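Local atomic coordinates of uncharacterized protein (Bacteroides eggerthii, PDB entry 4GDZ), a protein that is of unknown function but belongs to the DUF4251 family and folds into an antiparallel beta sheet that carries a magnesium ion in the crystal. Residues 44-49 with 162-167; 53-58 with 156-161; 79-84 with 96-101. One frame throughout, in Å; residues are numbered along the deposited sequence.

Interaction 1 of 3, residues 44-49 with 162-167; sequences AQQFVL and LPLNQS
Leu164 wedges its isobutyl group against the start of strand 46-55, and the packing is densest there. With CG anti to its carbonyl carbon (chi1 -70°), its branch point comes over the Gln46-Phe47 peptide, 3.7 Å from Gln46 C to Leu164 CG. From there CD1 goes to Gln46 CB, also at 3.7 Å, while the Leu164 side chain crosses that of Val48 at about a right angle, with CD2 3.6 Å from Val48 CG2. The same Val48 methyl also takes the hydroxyl end of Ser167, whose OG lies 3.4 Å from Val48 CG2, so that one branch of the valine fills the angle between Leu164 and Ser167. That hydroxyl, anti to its own backbone N, is occupied elsewhere: it bonds Glu50 and caps Phe170 N at the start of helix 168-171. Beneath these side chains an antiparallel ladder joins strands 46-55 and 155-163, first and last in the chain but neighbours in the middle of the sheet. Val48 and Leu162 form a hydrogen-bonded pair, with Val48 N to Leu162 O at 2.9 Å and Leu162 N to Val48 O at 2.8 Å; the former bond runs nearly along the C=O axis. Past Pro163 the 3-10 segment 164-166 swings Leu164 and Ser167 back over Val48. Phe47 turns the other way, toward helix 28-44, where it meets Ala41 and Leu42. The contact loosens toward its periphery: beyond CG the extended Gln46 chain leaves Leu164 and hands its NE2 to Asn74, and Asn165 and Gln166 form the exposed outer side of the 3-10 turn.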
loop_
_atom_site.group_PDB
_atom_site.type_symbol
_atom_site.label_atom_id
_atom_site.label_comp_id
_atom_site.label_asym_id
_atom_site.label_seq_id
_atom_site.Cartn_x
_atom_site.Cartn_y
_atom_site.Cartn_z
ATOM N N ALA A 44 21.477 17.406 8.846
ATOM C CA ALA A 44 22.860 17.629 8.386
ATOM C C ALA A 44 23.029 17.572 6.849
ATOM O O ALA A 44 24.077 17.953 6.324
ATOM C CB ALA A 44 23.799 16.625 9.062
ATOM N N GLN A 45 22.017 17.088 6.119
ATOM C CA GLN A 45 22.162 16.788 4.676
ATOM C C GLN A 45 23.324 15.834 4.440
ATOM O O GLN A 45 24.097 15.994 3.509
ATOM C CB GLN A 45 22.332 18.059 3.852
ATOM C CG GLN A 45 21.166 19.005 4.041
ATOM C CD GLN A 45 21.181 20.185 3.092
ATOM O OE1 GLN A 45 22.012 20.272 2.193
ATOM N NE2 GLN A 45 20.251 21.106 3.294
ATOM N N GLN A 46 23.443 14.854 5.330
ATOM C CA GLN A 46 24.465 13.825 5.258
ATOM C C GLN A 46 23.778 12.503 5.607
ATOM O O GLN A 46 23.673 12.125 6.767
ATOM C CB GLN A 46 25.641 14.159 6.180
ATOM C CG GLN A 46 26.428 15.361 5.682
ATOM C CD GLN A 46 27.648 15.655 6.525
ATOM O OE1 GLN A 46 27.537 15.828 7.711
ATOM N NE2 GLN A 46 28.808 15.728 5.900
ATOM N N PHE A 47 23.256 11.834 4.583
ATOM C CA PHE A 47 22.462 10.636 4.780
ATOM C C PHE A 47 22.504 9.712 3.585
ATOM O O PHE A 47 22.821 10.127 2.462
ATOM C CB PHE A 47 20.995 10.991 5.131
ATOM C CG PHE A 47 20.252 11.746 4.046
ATOM C CD1 PHE A 47 19.619 11.065 3.008
ATOM C CD2 PHE A 47 20.157 13.139 4.080
ATOM C CE1 PHE A 47 18.924 11.763 2.025
ATOM C CE2 PHE A 47 19.464 13.836 3.098
ATOM C CZ PHE A 47 18.830 13.144 2.081
ATOM N N VAL A 48 22.185 8.452 3.842
ATOM C CA VAL A 48 21.966 7.471 2.803
ATOM C C VAL A 48 20.665 6.717 3.097
ATOM O O VAL A 48 20.460 6.239 4.212
ATOM C CB VAL A 48 23.104 6.430 2.693
ATOM C CG1 VAL A 48 22.908 5.616 1.405
ATOM C CG2 VAL A 48 24.474 7.083 2.714
ATOM N N LEU A 49 19.795 6.626 2.106
ATOM C CA LEU A 49 18.668 5.680 2.124
ATOM C C LEU A 49 19.156 4.420 1.406
ATOM O O LEU A 49 19.452 4.460 0.208
ATOM C CB LEU A 49 17.468 6.282 1.403
ATOM C CG LEU A 49 16.108 5.544 1.437
ATOM C CD1 LEU A 49 16.094 4.319 0.541
ATOM C CD2 LEU A 49 15.787 5.118 2.834
ATOM N N LEU A 162 19.923 6.285 6.985
ATOM C CA LEU A 162 21.091 6.171 7.872
ATOM C C LEU A 162 21.991 7.396 7.785
ATOM O O LEU A 162 22.178 7.965 6.696
ATOM C CB LEU A 162 21.914 4.928 7.484
ATOM C CG LEU A 162 21.273 3.541 7.650
ATOM C CD1 LEU A 162 22.119 2.515 6.904
ATOM C CD2 LEU A 162 21.114 3.160 9.129
ATOM N N PRO A 163 22.596 7.784 8.916
ATOM C CA PRO A 163 23.700 8.736 8.817
ATOM C C PRO A 163 24.852 8.112 8.016
ATOM O O PRO A 163 24.982 6.880 7.971
ATOM C CB PRO A 163 24.106 9.006 10.272
ATOM C CG PRO A 163 23.248 8.152 11.134
ATOM C CD PRO A 163 22.312 7.349 10.297
ATOM N N LEU A 164 25.644 8.958 7.366
ATOM C CA LEU A 164 26.763 8.516 6.517
ATOM C C LEU A 164 27.674 7.549 7.247
ATOM O O LEU A 164 28.009 6.494 6.712
ATOM C CB LEU A 164 27.587 9.722 6.058
ATOM C CG LEU A 164 26.930 10.669 5.048
ATOM C CD1 LEU A 164 27.935 11.718 4.595
ATOM C CD2 LEU A 164 26.353 9.931 3.845
ATOM N N ASN A 165 28.037 7.894 8.484
ATOM C CA ASN A 165 28.949 7.055 9.269
ATOM C C ASN A 165 28.366 5.725 9.748
ATOM O O ASN A 165 29.074 4.913 10.324
ATOM C CB ASN A 165 29.589 7.830 10.438
ATOM C CG ASN A 165 28.606 8.206 11.560
ATOM O OD1 ASN A 165 27.430 7.834 11.574
ATOM N ND2 ASN A 165 29.118 8.961 12.526
ATOM N N GLN A 166 27.082 5.485 9.511
ATOM C CA GLN A 166 26.515 4.165 9.788
ATOM C C GLN A 166 26.162 3.418 8.507
ATOM O O GLN A 166 25.571 2.346 8.549
ATOM C CB GLN A 166 25.283 4.307 10.692
ATOM C CG GLN A 166 25.612 4.714 12.129
ATOM C CD GLN A 166 24.354 5.046 12.918
ATOM O OE1 GLN A 166 23.275 4.518 12.630
ATOM N NE2 GLN A 166 24.477 5.942 13.900
ATOM N N SER A 167 26.521 3.988 7.362
ATOM C CA SER A 167 26.154 3.413 6.073
ATOM C C SER A 167 27.313 2.627 5.473
ATOM O O SER A 167 28.368 3.201 5.192
ATOM C CB SER A 167 25.745 4.539 5.122
ATOM O OG SER A 167 25.628 4.067 3.810
#

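Interaction 2 of 3, residues 53-58 with 156-161; sequences QVMFRN and TLSGSL. With GOL (glycerol), chain D.
Gln53 reaches across to the neighbouring strand, its CG in the crowded position between backbone N and carbonyl carbon (chi1 60°) and the chain extended beyond it. NE2 donates to Ser158 OG at 2.9 Å, although the bond is bent (133° at the hydrogen) and the hydroxyl lies out of the amide plane. Ser158 OG occupies the equivalent crowded rotamer, so the two polar groups meet on the face that Met55 and Thr156 also share. There Met55 (a selenomethionine), with CG anti to the carbonyl carbon (chi1 -58°), brings SE to 3.8 Å from Ser158 CB, with the Thr156 methyl CG2 at 4.1 Å from SE. Thr156 OG1 instead bonds Thr145 on the next strand, and Gly59 and Asn58 of a neighbouring subunit pack on Met55 and Thr156. On the opposite face Val54 and Leu157 stand as a non-hydrogen-bonded pair in loose contact. The backbones beneath, antiparallel neighbours 46-55 and 155-163 in the middle of the sheet, are tied most firmly at Met55 N to Thr156 O, 2.8 Å and nearly straight. Where the strands part, a glycerol, probably from the crystallisation liquor, bridges them: its O3 donates to Met55 O at 2.7 Å and accepts from Thr156 N at 2.9 Å. That hydroxyl implies that the backbone groups of Met55 and Thr156 at the opening end can be satisfied by a small polyol in place of a direct rung.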
loop_
_atom_site.group_PDB
_atom_site.type_symbol
_atom_site.label_atom_id
_atom_site.label_comp_id
_atom_site.label_asym_id
_atom_site.label_seq_id
_atom_site.Cartn_x
_atom_site.Cartn_y
_atom_site.Cartn_z
ATOM N N GLN A 53 13.667 -2.965 -0.911
ATOM C CA GLN A 53 12.613 -3.396 -1.780
ATOM C C GLN A 53 12.146 -2.333 -2.715
ATOM O O GLN A 53 12.248 -1.135 -2.434
ATOM C CB GLN A 53 11.414 -3.968 -0.993
ATOM C CG GLN A 53 10.772 -3.023 -0.050
ATOM C CD GLN A 53 9.482 -3.546 0.592
ATOM O OE1 GLN A 53 9.283 -4.745 0.806
ATOM N NE2 GLN A 53 8.611 -2.614 0.933
ATOM N N VAL A 54 11.585 -2.813 -3.819
ATOM C CA VAL A 54 10.878 -2.005 -4.772
ATOM C C VAL A 54 9.386 -2.255 -4.570
ATOM O O VAL A 54 8.936 -3.390 -4.287
ATOM C CB VAL A 54 11.369 -2.257 -6.228
ATOM C CG1 VAL A 54 11.278 -3.725 -6.598
ATOM C CG2 VAL A 54 10.559 -1.405 -7.202
HETATM N N MSE A 55 8.622 -1.168 -4.657
HETATM C CA MSE A 55 7.198 -1.194 -4.449
HETATM C C MSE A 55 6.435 -0.931 -5.738
HETATM O O MSE A 55 6.740 0.012 -6.473
HETATM C CB MSE A 55 6.835 -0.155 -3.386
HETATM C CG MSE A 55 7.569 -0.422 -2.048
HETATM SE SE MSE A 55 7.472 1.134 -0.839
HETATM C CE MSE A 55 5.524 1.587 -0.988
ATOM N N PHE A 56 5.443 -1.783 -6.015
ATOM C CA PHE A 56 4.645 -1.693 -7.243
ATOM C C PHE A 56 3.290 -1.034 -6.978
ATOM O O PHE A 56 2.753 -1.111 -5.883
ATOM C CB PHE A 56 4.472 -3.102 -7.884
ATOM C CG PHE A 56 5.789 -3.754 -8.206
ATOM C CD1 PHE A 56 6.485 -3.418 -9.362
ATOM C CD2 PHE A 56 6.391 -4.603 -7.300
ATOM C CE1 PHE A 56 7.733 -3.960 -9.623
ATOM C CE2 PHE A 56 7.621 -5.153 -7.555
ATOM C CZ PHE A 56 8.309 -4.827 -8.712
ATOM N N ARG A 57 2.731 -0.441 -8.028
ATOM C CA ARG A 57 1.475 0.339 -7.968
ATOM C C ARG A 57 0.301 -0.522 -7.477
ATOM O O ARG A 57 -0.600 -0.033 -6.815
ATOM C CB ARG A 57 1.149 0.869 -9.383
ATOM C CG ARG A 57 0.715 2.313 -9.514
ATOM C CD ARG A 57 0.662 2.704 -10.992
ATOM N NE ARG A 57 -0.138 1.752 -11.763
ATOM C CZ ARG A 57 -0.459 1.889 -13.047
ATOM N NH1 ARG A 57 -0.070 2.955 -13.739
ATOM N NH2 ARG A 57 -1.186 0.951 -13.638
ATOM N N ASN A 58 0.307 -1.812 -7.810
ATOM C CA ASN A 58 -0.766 -2.693 -7.382
ATOM C C ASN A 58 -0.718 -3.129 -5.889
ATOM O O ASN A 58 -1.627 -3.863 -5.410
ATOM C CB ASN A 58 -0.860 -3.918 -8.320
ATOM C CG ASN A 58 0.430 -4.727 -8.373
ATOM O OD1 ASN A 58 1.293 -4.624 -7.489
ATOM N ND2 ASN A 58 0.564 -5.551 -9.404
ATOM N N THR A 156 9.598 3.537 -6.980
ATOM C CA THR A 156 9.385 3.744 -5.536
ATOM C C THR A 156 10.007 2.554 -4.811
ATOM O O THR A 156 9.705 1.393 -5.118
ATOM C CB THR A 156 7.891 3.945 -5.211
ATOM O OG1 THR A 156 7.425 5.151 -5.848
ATOM C CG2 THR A 156 7.629 4.065 -3.657
ATOM N N LEU A 157 10.879 2.863 -3.857
ATOM C CA LEU A 157 11.611 1.883 -3.043
ATOM C C LEU A 157 11.535 2.248 -1.575
ATOM O O LEU A 157 11.247 3.387 -1.233
ATOM C CB LEU A 157 13.081 1.845 -3.457
ATOM C CG LEU A 157 13.279 1.439 -4.934
ATOM C CD1 LEU A 157 13.364 2.655 -5.854
ATOM C CD2 LEU A 157 14.520 0.571 -5.065
ATOM N N SER A 158 11.780 1.273 -0.707
ATOM C CA SER A 158 11.817 1.527 0.714
ATOM C C SER A 158 13.009 0.856 1.287
ATOM O O SER A 158 13.541 -0.115 0.708
ATOM C CB SER A 158 10.528 1.083 1.431
ATOM O OG SER A 158 10.348 -0.321 1.419
ATOM N N GLY A 159 13.437 1.371 2.431
ATOM C CA GLY A 159 14.589 0.855 3.115
ATOM C C GLY A 159 14.957 1.664 4.345
ATOM O O GLY A 159 14.085 2.258 4.965
ATOM N N SER A 160 16.235 1.629 4.739
ATOM C CA SER A 160 16.684 2.264 6.007
ATOM C C SER A 160 17.341 3.607 5.720
ATOM O O SER A 160 18.165 3.698 4.831
ATOM C CB SER A 160 17.666 1.372 6.745
ATOM O OG SER A 160 17.049 0.173 7.130
ATOM N N LEU A 161 16.965 4.647 6.456
ATOM C CA LEU A 161 17.606 5.953 6.337
ATOM C C LEU A 161 18.677 6.066 7.417
ATOM O O LEU A 161 18.396 5.922 8.611
ATOM C CB LEU A 161 16.588 7.086 6.435
ATOM C CG LEU A 161 17.026 8.532 6.225
ATOM C CD1 LEU A 161 17.604 8.733 4.838
ATOM C CD2 LEU A 161 15.794 9.417 6.406
HETATM C C1 GOL D . 7.681 -0.509 -11.498
HETATM O O1 GOL D . 9.062 -0.571 -11.900
HETATM C C2 GOL D . 7.489 0.564 -10.436
HETATM O O2 GOL D . 7.576 1.830 -11.073
HETATM C C3 GOL D . 8.603 0.433 -9.425
HETATM O O3 GOL D . 8.397 1.208 -8.243
#

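Interaction 3 of 3, residues 79-84 with 96-101; sequences TVQVAF and GVTVDG
On one face of this strand pair Gln81 and Thr98 lie side by side: Gln81 has CG anti to the backbone N (chi1 -178°) and its chain extended, and NE2 donates a long but fairly straight hydrogen bond to Thr98 OG1 (3.3 Å, 163° at the hydrogen), which lies in the amide plane. Two pairs along, on the same face, Thr79 OG1 donates to Asp100 OD1 at 2.8 Å, meeting the carboxylate from above its plane. A water joins Thr98 OG1 to Val82 O. An alanine in place of Gln81 would remove the amide and would probably leave Thr98 OG1 more dependent on that water, loosening this polar flank. Strands 77-85 and 94-100 form a beta hairpin at one edge of the chain's antiparallel sheet, and its backbone ladder sets these pairings: Val80 and Val99 exchange bonds of 2.9 Å between Val80 N and Val99 O and between Val99 N and Val80 O. Val82 and Val97 pair likewise, though Val97 N approaches Val82 O from above the carbonyl plane. Next to them Gly96 comes so close that its CA is 3.0 Å from Val82 O, where a beta carbon would clash. The valines fill the other face, Val80 CG1 packing 3.8 Å from Val99 CB; farther out, Ile122 covers both and Ile146 lies against Val80 and Val82.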
loop_
_atom_site.group_PDB
_atom_site.type_symbol
_atom_site.label_atom_id
_atom_site.label_comp_id
_atom_site.label_asym_id
_atom_site.label_seq_id
_atom_site.Cartn_x
_atom_site.Cartn_y
_atom_site.Cartn_z
ATOM N N THR A 79 24.130 11.276 -5.040
ATOM C CA THR A 79 24.136 10.167 -5.966
ATOM C C THR A 79 22.894 9.314 -5.711
ATOM O O THR A 79 22.590 8.942 -4.571
ATOM C CB THR A 79 25.379 9.257 -5.751
ATOM O OG1 THR A 79 26.563 10.040 -5.856
ATOM C CG2 THR A 79 25.448 8.138 -6.807
ATOM N N VAL A 80 22.195 9.015 -6.775
ATOM C CA VAL A 80 21.140 8.012 -6.739
ATOM C C VAL A 80 21.514 6.908 -7.703
ATOM O O VAL A 80 21.883 7.145 -8.859
ATOM C CB VAL A 80 19.733 8.574 -7.012
ATOM C CG1 VAL A 80 19.675 9.390 -8.283
ATOM C CG2 VAL A 80 18.699 7.421 -7.070
ATOM N N GLN A 81 21.445 5.682 -7.202
ATOM C CA GLN A 81 21.617 4.518 -8.034
ATOM C C GLN A 81 20.467 3.548 -7.733
ATOM O O GLN A 81 20.246 3.208 -6.584
ATOM C CB GLN A 81 22.959 3.838 -7.776
ATOM C CG GLN A 81 23.199 2.618 -8.694
ATOM C CD GLN A 81 24.647 2.193 -8.729
ATOM O OE1 GLN A 81 25.150 1.605 -7.773
ATOM N NE2 GLN A 81 25.336 2.503 -9.836
ATOM N N VAL A 82 19.770 3.112 -8.775
ATOM C CA VAL A 82 18.692 2.112 -8.682
ATOM C C VAL A 82 18.941 1.100 -9.788
ATOM O O VAL A 82 19.240 1.478 -10.911
ATOM C CB VAL A 82 17.286 2.752 -8.844
ATOM C CG1 VAL A 82 16.186 1.661 -8.876
ATOM C CG2 VAL A 82 17.028 3.763 -7.720
ATOM N N ALA A 83 18.837 -0.185 -9.459
ATOM C CA ALA A 83 18.996 -1.256 -10.427
ATOM C C ALA A 83 18.390 -2.516 -9.846
ATOM O O ALA A 83 18.928 -3.095 -8.894
ATOM C CB ALA A 83 20.459 -1.506 -10.828
ATOM N N PHE A 84 17.260 -2.916 -10.415
ATOM C CA PHE A 84 16.546 -4.120 -9.954
ATOM C C PHE A 84 16.155 -4.961 -11.163
ATOM O O PHE A 84 15.832 -4.445 -12.252
ATOM C CB PHE A 84 15.358 -3.765 -9.051
ATOM C CG PHE A 84 14.356 -2.841 -9.667
ATOM C CD1 PHE A 84 13.281 -3.345 -10.416
ATOM C CD2 PHE A 84 14.432 -1.470 -9.463
ATOM C CE1 PHE A 84 12.346 -2.494 -10.949
ATOM C CE2 PHE A 84 13.505 -0.609 -10.023
ATOM C CZ PHE A 84 12.463 -1.118 -10.781
ATOM N N GLY A 96 15.805 0.908 -13.460
ATOM C CA GLY A 96 16.977 1.498 -12.852
ATOM C C GLY A 96 17.395 2.809 -13.480
ATOM O O GLY A 96 16.888 3.199 -14.531
ATOM N N VAL A 97 18.260 3.503 -12.755
ATOM C CA VAL A 97 18.856 4.775 -13.172
ATOM C C VAL A 97 20.092 5.019 -12.288
ATOM O O VAL A 97 20.140 4.585 -11.130
ATOM C CB VAL A 97 17.855 5.949 -13.057
ATOM C CG1 VAL A 97 17.630 6.341 -11.603
ATOM C CG2 VAL A 97 18.316 7.168 -13.879
ATOM N N THR A 98 21.084 5.722 -12.822
ATOM C CA THR A 98 22.170 6.278 -11.998
ATOM C C THR A 98 22.351 7.764 -12.312
ATOM O O THR A 98 22.517 8.151 -13.455
ATOM C CB THR A 98 23.508 5.521 -12.207
ATOM O OG1 THR A 98 23.320 4.147 -11.865
ATOM C CG2 THR A 98 24.669 6.101 -11.342
ATOM N N VAL A 99 22.288 8.602 -11.287
ATOM C CA VAL A 99 22.565 10.038 -11.456
ATOM C C VAL A 99 23.519 10.442 -10.349
ATOM O O VAL A 99 23.232 10.276 -9.150
ATOM C CB VAL A 99 21.277 10.895 -11.348
ATOM C CG1 VAL A 99 21.591 12.361 -11.718
ATOM C CG2 VAL A 99 20.174 10.319 -12.238
ATOM N N ASP A 100 24.640 11.009 -10.743
ATOM C CA ASP A 100 25.655 11.476 -9.799
ATOM C C ASP A 100 25.896 12.942 -10.079
ATOM O O ASP A 100 26.246 13.294 -11.204
ATOM C CB ASP A 100 26.933 10.651 -10.030
ATOM C CG ASP A 100 28.059 10.990 -9.047
ATOM O OD1 ASP A 100 27.747 11.504 -7.967
ATOM O OD2 ASP A 100 29.240 10.705 -9.351
ATOM N N GLY A 101 25.715 13.805 -9.084
ATOM C CA GLY A 101 25.930 15.227 -9.284
ATOM C C GLY A 101 25.614 16.092 -8.077
ATOM O O GLY A 101 26.034 15.807 -6.968
HETATM O O HOH W 1 21.595 2.109 -12.525
#

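Interactions 1 and 2 are two ends of one seam, where strand 46-55 runs antiparallel to strand 155-163; their centres are 19 Å apart, and Phe47 CD1 touches Leu161 CD1 at 3.6 Å between them. Interaction 3 belongs to the edge hairpin of the same sheet. It meets interaction 2 through Val54 CG2 and Phe84 CZ, 4.1 Å apart, but its nearest atoms stay about 7 Å from those of interaction 1. The glycerol bound at interaction 2 is also about 4 Å from the Phe84 side chain. The magnesium ion, at Asn147, Pro148, Asn151 and Asn153, lies about 8 Å from the Val97 side chain and about 11 Å from that of Thr156.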